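Local structure of 6-phosphogluconate dehydrogenase, NAD-binding (Geobacter metallireducens, 3PEF) at residues C184-L189 and S279-T284; E73-K78 and Q103-A108; L133-A138 and K156-L161. The protein binds NADP+ and probably acts as a beta-hydroxyacid dehydrogenase that interconverts succinic semialdehyde and gamma-hydroxybutyrate. The protein carries 2 engineered substitutions. All blocks are in the same frame, centred on the assembly; numbering follows the deposited sequence. Where two conformers were deposited one is given.

Contact 1: residues C184-L189 and S279-T284; sequences CFCEGL and SAIFKT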
loop_
_atom_site.group_PDB
_atom_site.type_symbol
_atom_site.label_atom_id
_atom_site.label_comp_id
_atom_site.label_asym_id
_atom_site.label_seq_id
_atom_site.Cartn_x
_atom_site.Cartn_y
_atom_site.Cartn_z
ATOM N N CYS A 184 -5.598 -10.665 -2.974
ATOM C CA CYS A 184 -4.984 -10.715 -4.292
ATOM C C CYS A 184 -5.863 -11.484 -5.275
ATOM O O CYS A 184 -6.042 -11.066 -6.408
ATOM C CB CYS A 184 -3.594 -11.352 -4.210
ATOM S SG CYS A 184 -2.420 -10.286 -3.359
ATOM N N PHE A 185 -6.396 -12.616 -4.818
ATOM C CA PHE A 185 -7.241 -13.488 -5.620
ATOM C C PHE A 185 -8.448 -12.696 -6.135
ATOM O O PHE A 185 -8.781 -12.749 -7.316
ATOM C CB PHE A 185 -7.678 -14.663 -4.733
ATOM C CG PHE A 185 -8.601 -15.668 -5.400
ATOM C CD1 PHE A 185 -8.228 -16.326 -6.565
ATOM C CD2 PHE A 185 -9.814 -16.007 -4.802
ATOM C CE1 PHE A 185 -9.061 -17.281 -7.149
ATOM C CE2 PHE A 185 -10.673 -16.961 -5.381
ATOM C CZ PHE A 185 -10.296 -17.596 -6.556
ATOM N N CYS A 186 -9.082 -11.942 -5.243
ATOM C CA CYS A 186 -10.241 -11.144 -5.608
ATOM C C CYS A 186 -9.894 -10.014 -6.580
ATOM O O CYS A 186 -10.635 -9.763 -7.518
ATOM C CB CYS A 186 -10.938 -10.602 -4.358
ATOM S SG CYS A 186 -11.718 -11.907 -3.364
ATOM N N GLU A 187 -8.767 -9.340 -6.358
ATOM C CA GLU A 187 -8.309 -8.342 -7.305
ATOM C C GLU A 187 -8.157 -8.969 -8.690
ATOM O O GLU A 187 -8.478 -8.345 -9.683
ATOM C CB GLU A 187 -6.995 -7.689 -6.844
ATOM C CG GLU A 187 -7.208 -6.593 -5.833
ATOM C CD GLU A 187 -5.937 -5.854 -5.451
ATOM O OE1 GLU A 187 -4.879 -6.068 -6.095
ATOM O OE2 GLU A 187 -6.007 -5.043 -4.495
ATOM N N GLY A 188 -7.672 -10.207 -8.749
ATOM C CA GLY A 188 -7.500 -10.890 -10.022
ATOM C C GLY A 188 -8.804 -11.257 -10.724
ATOM O O GLY A 188 -8.962 -11.063 -11.929
ATOM N N LEU A 189 -9.751 -11.790 -9.973
ATOM C CA LEU A 189 -11.061 -12.079 -10.547
ATOM C C LEU A 189 -11.773 -10.817 -11.014
ATOM O O LEU A 189 -12.477 -10.826 -12.026
ATOM C CB LEU A 189 -11.935 -12.779 -9.526
ATOM C CG LEU A 189 -11.485 -14.189 -9.171
ATOM C CD1 LEU A 189 -12.263 -14.692 -7.955
ATOM C CD2 LEU A 189 -11.676 -15.104 -10.393
ATOM N N SER A 279 -14.604 -13.772 2.019
ATOM C CA SER A 279 -14.524 -13.641 0.565
ATOM C C SER A 279 -15.402 -12.507 0.049
ATOM O O SER A 279 -15.278 -12.113 -1.106
ATOM C CB SER A 279 -14.897 -14.949 -0.140
ATOM O OG SER A 279 -16.135 -15.438 0.344
ATOM N N ALA A 280 -16.282 -11.976 0.901
ATOM C CA ALA A 280 -17.094 -10.821 0.510
ATOM C C ALA A 280 -16.262 -9.580 0.172
ATOM O O ALA A 280 -16.770 -8.621 -0.414
ATOM C CB ALA A 280 -18.170 -10.500 1.585
ATOM N N ILE A 281 -14.980 -9.587 0.540
ATOM C CA ILE A 281 -14.107 -8.486 0.145
ATOM C C ILE A 281 -14.178 -8.287 -1.376
ATOM O O ILE A 281 -13.983 -7.177 -1.880
ATOM C CB ILE A 281 -12.634 -8.689 0.625
ATOM C CG1 ILE A 281 -11.825 -7.409 0.417
ATOM C CG2 ILE A 281 -12.007 -9.902 -0.042
ATOM C CD1 ILE A 281 -10.330 -7.514 0.746
ATOM N N PHE A 282 -14.478 -9.353 -2.112
ATOM C CA PHE A 282 -14.646 -9.242 -3.563
ATOM C C PHE A 282 -15.625 -8.144 -3.984
ATOM O O PHE A 282 -15.461 -7.526 -5.040
ATOM C CB PHE A 282 -15.126 -10.563 -4.163
ATOM C CG PHE A 282 -15.437 -10.480 -5.636
ATOM C CD1 PHE A 282 -14.418 -10.572 -6.585
ATOM C CD2 PHE A 282 -16.743 -10.320 -6.078
ATOM C CE1 PHE A 282 -14.698 -10.503 -7.954
ATOM C CE2 PHE A 282 -17.034 -10.252 -7.445
ATOM C CZ PHE A 282 -16.009 -10.343 -8.384
ATOM N N LYS A 283 -16.654 -7.922 -3.173
ATOM C CA LYS A 283 -17.718 -6.982 -3.533
ATOM C C LYS A 283 -17.287 -5.521 -3.471
ATOM O O LYS A 283 -17.920 -4.658 -4.075
ATOM C CB LYS A 283 -18.981 -7.224 -2.687
ATOM C CG LYS A 283 -19.726 -8.480 -3.093
ATOM C CD LYS A 283 -21.102 -8.567 -2.431
ATOM C CE LYS A 283 -21.008 -8.925 -0.953
ATOM N NZ LYS A 283 -22.328 -8.751 -0.278
ATOM N N THR A 284 -16.204 -5.244 -2.748
ATOM C CA THR A 284 -15.643 -3.903 -2.734
ATOM C C THR A 284 -14.853 -3.633 -4.018
ATOM O O THR A 284 -14.530 -2.485 -4.317
ATOM C CB THR A 284 -14.692 -3.710 -1.539
ATOM O OG1 THR A 284 -13.526 -4.524 -1.723
ATOM C CG2 THR A 284 -15.371 -4.102 -0.241
#

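Contact 2: residues E73-K78 and Q103-A108; sequences EVCFGK and QRIGVA. With NAP (NADP nicotinamide-adenine-dinucleotide phosphate), chain I.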
loop_
_atom_site.group_PDB
_atom_site.type_symbol
_atom_site.label_atom_id
_atom_site.label_comp_id
_atom_site.label_asym_id
_atom_site.label_seq_id
_atom_site.Cartn_x
_atom_site.Cartn_y
_atom_site.Cartn_z
ATOM N N GLU A 73 -12.338 -10.296 28.630
ATOM C CA GLU A 73 -13.550 -10.116 29.418
ATOM C C GLU A 73 -13.971 -11.440 30.071
ATOM O O GLU A 73 -14.314 -11.485 31.246
ATOM C CB GLU A 73 -14.688 -9.539 28.572
ATOM C CG GLU A 73 -15.948 -9.296 29.382
ATOM C CD GLU A 73 -16.980 -8.454 28.651
ATOM O OE1 GLU A 73 -16.949 -8.412 27.400
ATOM O OE2 GLU A 73 -17.828 -7.837 29.339
ATOM N N VAL A 74 -13.910 -12.524 29.314
ATOM C CA VAL A 74 -14.300 -13.819 29.847
ATOM C C VAL A 74 -13.351 -14.280 30.946
ATOM O O VAL A 74 -13.778 -14.887 31.928
ATOM C CB VAL A 74 -14.396 -14.893 28.728
ATOM C CG1 VAL A 74 -14.568 -16.285 29.330
ATOM C CG2 VAL A 74 -15.550 -14.575 27.787
ATOM N N CYS A 75 -12.063 -13.986 30.791
ATOM C CA CYS A 75 -11.094 -14.388 31.800
ATOM C C CYS A 75 -11.162 -13.510 33.054
ATOM O O CYS A 75 -11.284 -14.022 34.172
ATOM C CB CYS A 75 -9.672 -14.380 31.224
ATOM S SG CYS A 75 -8.377 -14.776 32.457
ATOM N N PHE A 76 -11.086 -12.194 32.859
ATOM C CA PHE A 76 -10.903 -11.246 33.962
ATOM C C PHE A 76 -12.196 -10.625 34.507
ATOM O O PHE A 76 -12.185 -10.014 35.576
ATOM C CB PHE A 76 -9.951 -10.116 33.550
ATOM C CG PHE A 76 -8.538 -10.573 33.268
ATOM C CD1 PHE A 76 -8.105 -10.760 31.964
ATOM C CD2 PHE A 76 -7.650 -10.795 34.306
ATOM C CE1 PHE A 76 -6.805 -11.173 31.691
ATOM C CE2 PHE A 76 -6.344 -11.205 34.049
ATOM C CZ PHE A 76 -5.922 -11.395 32.734
ATOM N N GLY A 77 -13.299 -10.778 33.783
ATOM C CA GLY A 77 -14.537 -10.108 34.163
ATOM C C GLY A 77 -15.260 -10.710 35.358
ATOM O O GLY A 77 -14.822 -11.710 35.929
ATOM N N LYS A 78 -16.380 -10.106 35.749
ATOM C CA LYS A 78 -17.183 -10.675 36.827
ATOM C C LYS A 78 -17.751 -12.032 36.413
ATOM O O LYS A 78 -18.174 -12.219 35.262
ATOM C CB LYS A 78 -18.310 -9.728 37.257
ATOM C CG LYS A 78 -18.976 -10.139 38.579
ATOM C CD LYS A 78 -19.747 -8.981 39.224
ATOM C CE LYS A 78 -20.557 -9.436 40.438
ATOM N NZ LYS A 78 -19.696 -9.950 41.534
ATOM N N GLN A 103 -0.658 -14.799 26.793
ATOM C CA GLN A 103 0.311 -14.917 27.882
ATOM C C GLN A 103 -0.231 -14.312 29.187
ATOM O O GLN A 103 -0.066 -14.882 30.267
ATOM C CB GLN A 103 1.644 -14.267 27.490
ATOM C CG GLN A 103 2.386 -15.003 26.383
ATOM C CD GLN A 103 3.551 -14.198 25.820
ATOM O OE1 GLN A 103 3.577 -12.975 25.906
ATOM N NE2 GLN A 103 4.520 -14.892 25.243
ATOM N N ARG A 104 -0.873 -13.155 29.055
ATOM C CA ARG A 104 -1.526 -12.443 30.149
ATOM C C ARG A 104 -2.534 -13.357 30.851
ATOM O O ARG A 104 -2.547 -13.508 32.082
ATOM C CB ARG A 104 -2.253 -11.241 29.533
ATOM C CG ARG A 104 -2.743 -10.149 30.463
ATOM C CD ARG A 104 -3.275 -8.964 29.626
ATOM N NE ARG A 104 -2.199 -8.313 28.876
ATOM C CZ ARG A 104 -2.239 -7.992 27.585
ATOM N NH1 ARG A 104 -3.314 -8.248 26.850
ATOM N NH2 ARG A 104 -1.189 -7.406 27.026
ATOM N N ILE A 105 -3.407 -13.953 30.044
ATOM C CA ILE A 105 -4.406 -14.851 30.566
ATOM C C ILE A 105 -3.763 -16.050 31.270
ATOM O O ILE A 105 -4.122 -16.397 32.404
ATOM C CB ILE A 105 -5.332 -15.346 29.438
ATOM C CG1 ILE A 105 -6.269 -14.216 29.001
ATOM C CG2 ILE A 105 -6.124 -16.536 29.910
ATOM C CD1 ILE A 105 -6.894 -14.438 27.618
ATOM N N GLY A 106 -2.816 -16.686 30.594
ATOM C CA GLY A 106 -2.146 -17.845 31.155
ATOM C C GLY A 106 -1.482 -17.562 32.490
ATOM O O GLY A 106 -1.546 -18.383 33.399
ATOM N N VAL A 107 -0.844 -16.401 32.611
ATOM C CA VAL A 107 -0.200 -16.017 33.866
ATOM C C VAL A 107 -1.214 -15.822 34.985
ATOM O O VAL A 107 -0.983 -16.259 36.123
ATOM C CB VAL A 107 0.648 -14.744 33.717
ATOM C CG1 VAL A 107 1.080 -14.227 35.099
ATOM C CG2 VAL A 107 1.877 -15.014 32.823
ATOM N N ALA A 108 -2.337 -15.170 34.668
ATOM C CA ALA A 108 -3.364 -14.952 35.679
ATOM C C ALA A 108 -3.974 -16.295 36.078
ATOM O O ALA A 108 -4.196 -16.554 37.265
ATOM C CB ALA A 108 -4.435 -13.951 35.203
HETATM P PA NAP I . -18.388 -16.010 15.894
HETATM O O1A NAP I . -18.662 -14.580 15.632
HETATM O O2A NAP I . -19.362 -16.953 15.315
HETATM O O5B NAP I . -18.282 -16.269 17.471
HETATM C C5B NAP I . -17.698 -15.315 18.316
HETATM C C4B NAP I . -17.910 -15.805 19.738
HETATM O O4B NAP I . -17.299 -14.888 20.620
HETATM C C3B NAP I . -19.393 -15.838 20.098
HETATM O O3B NAP I . -19.554 -16.944 20.955
HETATM C C2B NAP I . -19.567 -14.557 20.889
HETATM O O2B NAP I . -20.621 -14.569 21.818
HETATM C C1B NAP I . -18.231 -14.520 21.607
HETATM N N9A NAP I . -17.963 -13.183 22.156
HETATM C C8A NAP I . -17.673 -12.048 21.440
HETATM N N7A NAP I . -17.506 -11.028 22.313
HETATM C C5A NAP I . -17.698 -11.496 23.563
HETATM C C6A NAP I . -17.628 -10.878 24.801
HETATM N N6A NAP I . -17.343 -9.586 24.881
HETATM N N1A NAP I . -17.874 -11.611 25.931
HETATM C C2A NAP I . -18.173 -12.959 25.834
HETATM N N3A NAP I . -18.230 -13.572 24.596
HETATM C C4A NAP I . -17.988 -12.849 23.482
HETATM O O3 NAP I . -16.940 -16.302 15.302
HETATM P PN NAP I . -16.122 -17.654 15.194
HETATM O O1N NAP I . -15.712 -17.862 13.796
HETATM O O2N NAP I . -16.805 -18.752 15.908
HETATM O O5D NAP I . -14.873 -17.090 16.041
HETATM C C5D NAP I . -14.351 -17.696 17.193
HETATM C C4D NAP I . -12.830 -17.586 17.094
HETATM O O4D NAP I . -12.297 -18.505 16.170
HETATM C C3D NAP I . -12.391 -16.235 16.567
HETATM O O3D NAP I . -11.226 -15.912 17.295
HETATM C C2D NAP I . -12.079 -16.480 15.099
HETATM O O2D NAP I . -11.116 -15.571 14.642
HETATM C C1D NAP I . -11.501 -17.870 15.188
HETATM N N1N NAP I . -11.525 -18.715 13.974
HETATM C C2N NAP I . -12.577 -18.668 13.107
HETATM C C3N NAP I . -12.612 -19.508 11.997
HETATM C C7N NAP I . -13.795 -19.489 11.076
HETATM O O7N NAP I . -13.594 -19.969 9.792
HETATM N N7N NAP I . -14.998 -19.016 11.441
HETATM C C4N NAP I . -11.568 -20.410 11.760
HETATM C C5N NAP I . -10.515 -20.469 12.669
HETATM C C6N NAP I . -10.507 -19.629 13.783
HETATM P P2B NAP I . -22.152 -14.246 21.365
HETATM O O1X NAP I . -22.872 -13.833 22.640
HETATM O O2X NAP I . -22.130 -13.137 20.363
HETATM O O3X NAP I . -22.766 -15.470 20.745
#

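Contact 3: residues L133-A138 and K156-L161; sequences LIILAA and KKIIHL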
loop_
_atom_site.group_PDB
_atom_site.type_symbol
_atom_site.label_atom_id
_atom_site.label_comp_id
_atom_site.label_asym_id
_atom_site.label_seq_id
_atom_site.Cartn_x
_atom_site.Cartn_y
_atom_site.Cartn_z
ATOM N N LEU A 133 -9.968 -29.917 12.102
ATOM C CA LEU A 133 -9.167 -28.717 12.370
ATOM C C LEU A 133 -7.692 -29.053 12.584
ATOM O O LEU A 133 -7.346 -30.152 13.006
ATOM C CB LEU A 133 -9.690 -27.980 13.612
ATOM C CG LEU A 133 -11.162 -27.514 13.591
ATOM C CD1 LEU A 133 -11.564 -26.968 14.946
ATOM C CD2 LEU A 133 -11.422 -26.469 12.491
ATOM N N ILE A 134 -6.829 -28.082 12.316
ATOM C CA ILE A 134 -5.431 -28.161 12.732
ATOM C C ILE A 134 -5.285 -27.349 14.021
ATOM O O ILE A 134 -5.638 -26.179 14.061
ATOM C CB ILE A 134 -4.516 -27.595 11.645
ATOM C CG1 ILE A 134 -4.819 -28.274 10.297
ATOM C CG2 ILE A 134 -3.052 -27.762 12.028
ATOM C CD1 ILE A 134 -4.329 -27.490 9.114
ATOM N N ILE A 135 -4.763 -27.973 15.072
ATOM C CA ILE A 135 -4.724 -27.352 16.386
ATOM C C ILE A 135 -3.300 -26.953 16.758
ATOM O O ILE A 135 -2.413 -27.797 16.824
ATOM C CB ILE A 135 -5.348 -28.301 17.447
ATOM C CG1 ILE A 135 -6.761 -28.690 16.995
ATOM C CG2 ILE A 135 -5.383 -27.647 18.836
ATOM C CD1 ILE A 135 -7.571 -29.454 18.029
ATOM N N LEU A 136 -3.095 -25.662 16.996
ATOM C CA LEU A 136 -1.761 -25.105 17.224
ATOM C C LEU A 136 -1.545 -24.764 18.707
ATOM O O LEU A 136 -1.653 -23.611 19.112
ATOM C CB LEU A 136 -1.588 -23.838 16.366
ATOM C CG LEU A 136 -2.026 -23.982 14.904
ATOM C CD1 LEU A 136 -2.195 -22.628 14.213
ATOM C CD2 LEU A 136 -1.020 -24.879 14.152
ATOM N N ALA A 137 -1.239 -25.763 19.526
ATOM C CA ALA A 137 -1.194 -25.535 20.964
ATOM C C ALA A 137 0.158 -25.000 21.404
ATOM O O ALA A 137 1.172 -25.252 20.763
ATOM C CB ALA A 137 -1.533 -26.824 21.732
ATOM N N ALA A 138 0.157 -24.268 22.512
ATOM C CA ALA A 138 1.383 -23.764 23.116
ATOM C C ALA A 138 1.095 -23.514 24.588
ATOM O O ALA A 138 0.027 -23.007 24.942
ATOM C CB ALA A 138 1.836 -22.478 22.414
ATOM N N LYS A 156 -7.691 -32.972 13.255
ATOM C CA LYS A 156 -7.002 -34.102 12.641
ATOM C C LYS A 156 -5.485 -34.024 12.835
ATOM O O LYS A 156 -4.813 -35.042 12.981
ATOM C CB LYS A 156 -7.342 -34.232 11.146
ATOM C CG LYS A 156 -6.943 -33.045 10.257
ATOM C CD LYS A 156 -7.036 -33.456 8.773
ATOM C CE LYS A 156 -7.357 -32.293 7.836
ATOM N NZ LYS A 156 -6.241 -31.326 7.656
ATOM N N LYS A 157 -4.953 -32.812 12.834
ATOM C CA LYS A 157 -3.537 -32.609 13.082
ATOM C C LYS A 157 -3.438 -31.761 14.336
ATOM O O LYS A 157 -4.070 -30.692 14.431
ATOM C CB LYS A 157 -2.886 -31.872 11.911
ATOM C CG LYS A 157 -1.347 -31.791 11.974
ATOM C CD LYS A 157 -0.804 -30.665 11.076
ATOM C CE LYS A 157 0.493 -31.038 10.354
ATOM N NZ LYS A 157 1.594 -31.427 11.272
ATOM N N ILE A 158 -2.650 -32.230 15.295
ATOM C CA ILE A 158 -2.521 -31.545 16.567
ATOM C C ILE A 158 -1.043 -31.429 16.917
ATOM O O ILE A 158 -0.341 -32.436 16.989
ATOM C CB ILE A 158 -3.270 -32.318 17.676
ATOM C CG1 ILE A 158 -4.745 -32.485 17.302
ATOM C CG2 ILE A 158 -3.143 -31.593 19.003
ATOM C CD1 ILE A 158 -5.352 -33.809 17.719
ATOM N N ILE A 159 -0.560 -30.205 17.115
ATOM C CA ILE A 159 0.866 -30.010 17.373
ATOM C C ILE A 159 1.098 -29.107 18.567
ATOM O O ILE A 159 0.206 -28.369 18.988
ATOM C CB ILE A 159 1.590 -29.402 16.160
ATOM C CG1 ILE A 159 1.066 -27.994 15.884
ATOM C CG2 ILE A 159 1.409 -30.278 14.928
ATOM C CD1 ILE A 159 1.948 -27.198 14.935
ATOM N N HIS A 160 2.305 -29.161 19.108
ATOM C CA HIS A 160 2.659 -28.335 20.257
ATOM C C HIS A 160 3.880 -27.496 19.896
ATOM O O HIS A 160 4.887 -28.036 19.461
ATOM C CB HIS A 160 2.932 -29.224 21.476
ATOM C CG HIS A 160 3.148 -28.464 22.747
ATOM N ND1 HIS A 160 4.359 -27.902 23.082
ATOM C CD2 HIS A 160 2.307 -28.185 23.770
ATOM C CE1 HIS A 160 4.256 -27.308 24.259
ATOM N NE2 HIS A 160 3.018 -27.458 24.693
ATOM N N LEU A 161 3.793 -26.182 20.077
ATOM C CA LEU A 161 4.778 -25.262 19.504
ATOM C C LEU A 161 5.681 -24.582 20.518
ATOM O O LEU A 161 6.452 -23.693 20.161
ATOM C CB LEU A 161 4.067 -24.188 18.680
ATOM C CG LEU A 161 3.323 -24.737 17.459
ATOM C CD1 LEU A 161 2.319 -23.716 16.918
ATOM C CD2 LEU A 161 4.330 -25.130 16.382
#

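Contact 1: residues C184-L189 and S279-T284
This is packing inside the helical C-terminal domain of a beta-hydroxyacid dehydrogenase: the chain beyond helix 256-270 comes back to the long helix 166-194 and sets residues 279-284 across it. A small bump on the helix lets the backbones draw close, with the CA atoms of Cys186 and Phe282 5.2 Å apart. Cys186 points toward the other segment, SG anti to its carbonyl carbon (chi1 -68°). The sulfur settles in a hollow made by CB of Phe282, 3.7 Å from SG, and CG2 of Ile281, 3.9 Å from it.

Phe282 supplies the answering bump. Its CG lies anti to the backbone N (chi1 175°), and the ring fits against the helix surface between Cys186, which offers CB and O, and Leu189 one turn later. There CE1 of Phe282 comes obliquely to 3.9 Å from CB of Leu189. Ala190 and Glu193 of the same helix also touch the side chain, as does Ile223 of helix 214-224. An alanine here would keep the CB beside the sulfur but would probably lose the ring's packing on Leu189 and Ile223, loosening the segment's hold on the helix. Within the loop, Ile281 O accepts from both N and OG1 of Thr284. At the ring's edge, near its plane, the carbonyl O of Cys186 lies 4.0 Å from CD1 of Phe282.

Contact 2: residues E73-K78 and Q103-A108
Gln103 stands on helix 99-111 and turns its amide to another part of the chain, NE2 donating to the carbonyl of Val164. One residue on, Arg104 begins the contact with helix 68-76. Its CG is anti to the backbone N and lies 4.1 Å from CZ of Phe76, while the carbonyl O of Arg104 sits at the edge of that ring, near its plane and 4.0 Å from the same CZ. In the conformer described, the chain bends at chi3 and NH1 forms a salt bridge with Glu72.

Ile105 is the buried centre. Its CG2 meets SG of Cys75 at 3.8 Å, and its CG1 reaches CE1 of Phe76 at 4.1 Å, the two side chains crossing obliquely. A turn beyond Arg104, Ala108 points its CB toward the other helix and brings it to 3.5 Å from CE2 of Phe76, the closest approach between the two segments. Phe76 can serve all three because its CG is anti to the carbonyl carbon (chi1 -65°), carrying the ring tip across to the second helix. Cys75 backs it up, with SG 3.9 Å above the ring plane and over its centre.

Helix 68-76 has other work as well. OE1 of Glu73 accepts a nearly straight bond (170°) from N6A of NADP at 2.8 Å, and CG2 of Val74 rests 3.6 Å from C2A of the adenine. The chemistry thus divides along this helix: the packing against 103-108 is apolar and non-directional and joins two helices of the nucleotide-binding domain, while Glu73, presumably ionised, offers an acceptor matched to the N-H of the adenine amino group.

Contact 3: residues L133-A138 and K156-L161
Two neighbouring strands, 133-138 and 157-160, run parallel here, their directions only 9° apart, and exchange a staggered ladder of backbone bonds. Ile135 uses both polar atoms: its N donates to Lys157 O at 2.9 Å, and its O takes the amide of Ile159 at 3.1 Å in a nearly straight bond (174°), almost along the C=O axis. Ala137 repeats the pattern, donating to Ile159 O and accepting from Leu161 N, while Lys156 N donates to Leu133 O at the N-terminal end of the pair.

Ile159 is worth following outward. From CB, on the same side of the sheet as Leu136, CG1 takes the crowded position between backbone N and carbonyl carbon (chi1 65°). That turns CG1 inward over the neighbouring strand, 3.6 Å from Ile135 O and 4.1 Å from Leu136 CD2. At the tip, CD1 lies 3.8 Å from the same CD2, the two side chains side by side. Leu161 CD1 adds to this patch by meeting Leu136 CB at 3.9 Å, and Val205 of the second subunit packs on Leu136. His160 belongs to the other side, with Ala137 O over one face of its ring, Tyr144 edge-to-face with it and Gly139 O bonded to NE2.

With helix 141-154 linking the strands, this is a beta-alpha-beta crossover that forms one edge of the sheet, within this chain, in the Rossmann-type nucleotide-binding domain.

How the contacts relate
From the N terminus, contact 2 comes first: it closes the chain between helix 68-76 and helix 99-111, across helix 81-84 and strand 90-93. Contact 3 follows, joining the last two strands of the same sheet around helix 141-154, about 8 Å from contact 2 at the nearest atoms. Contact 1 closes the longest excursion, tying helix 166-194 to the tail after helix 256-270. The three lie in series, neither nested nor crossing. Contacts 2 and 3 both lie in the NADP-binding domain, joining two of its helices and two of its strands, while contact 1, about 37 Å from contact 2 between centres, belongs to the helical domain. Contacts 1 and 3 both touch the second subunit.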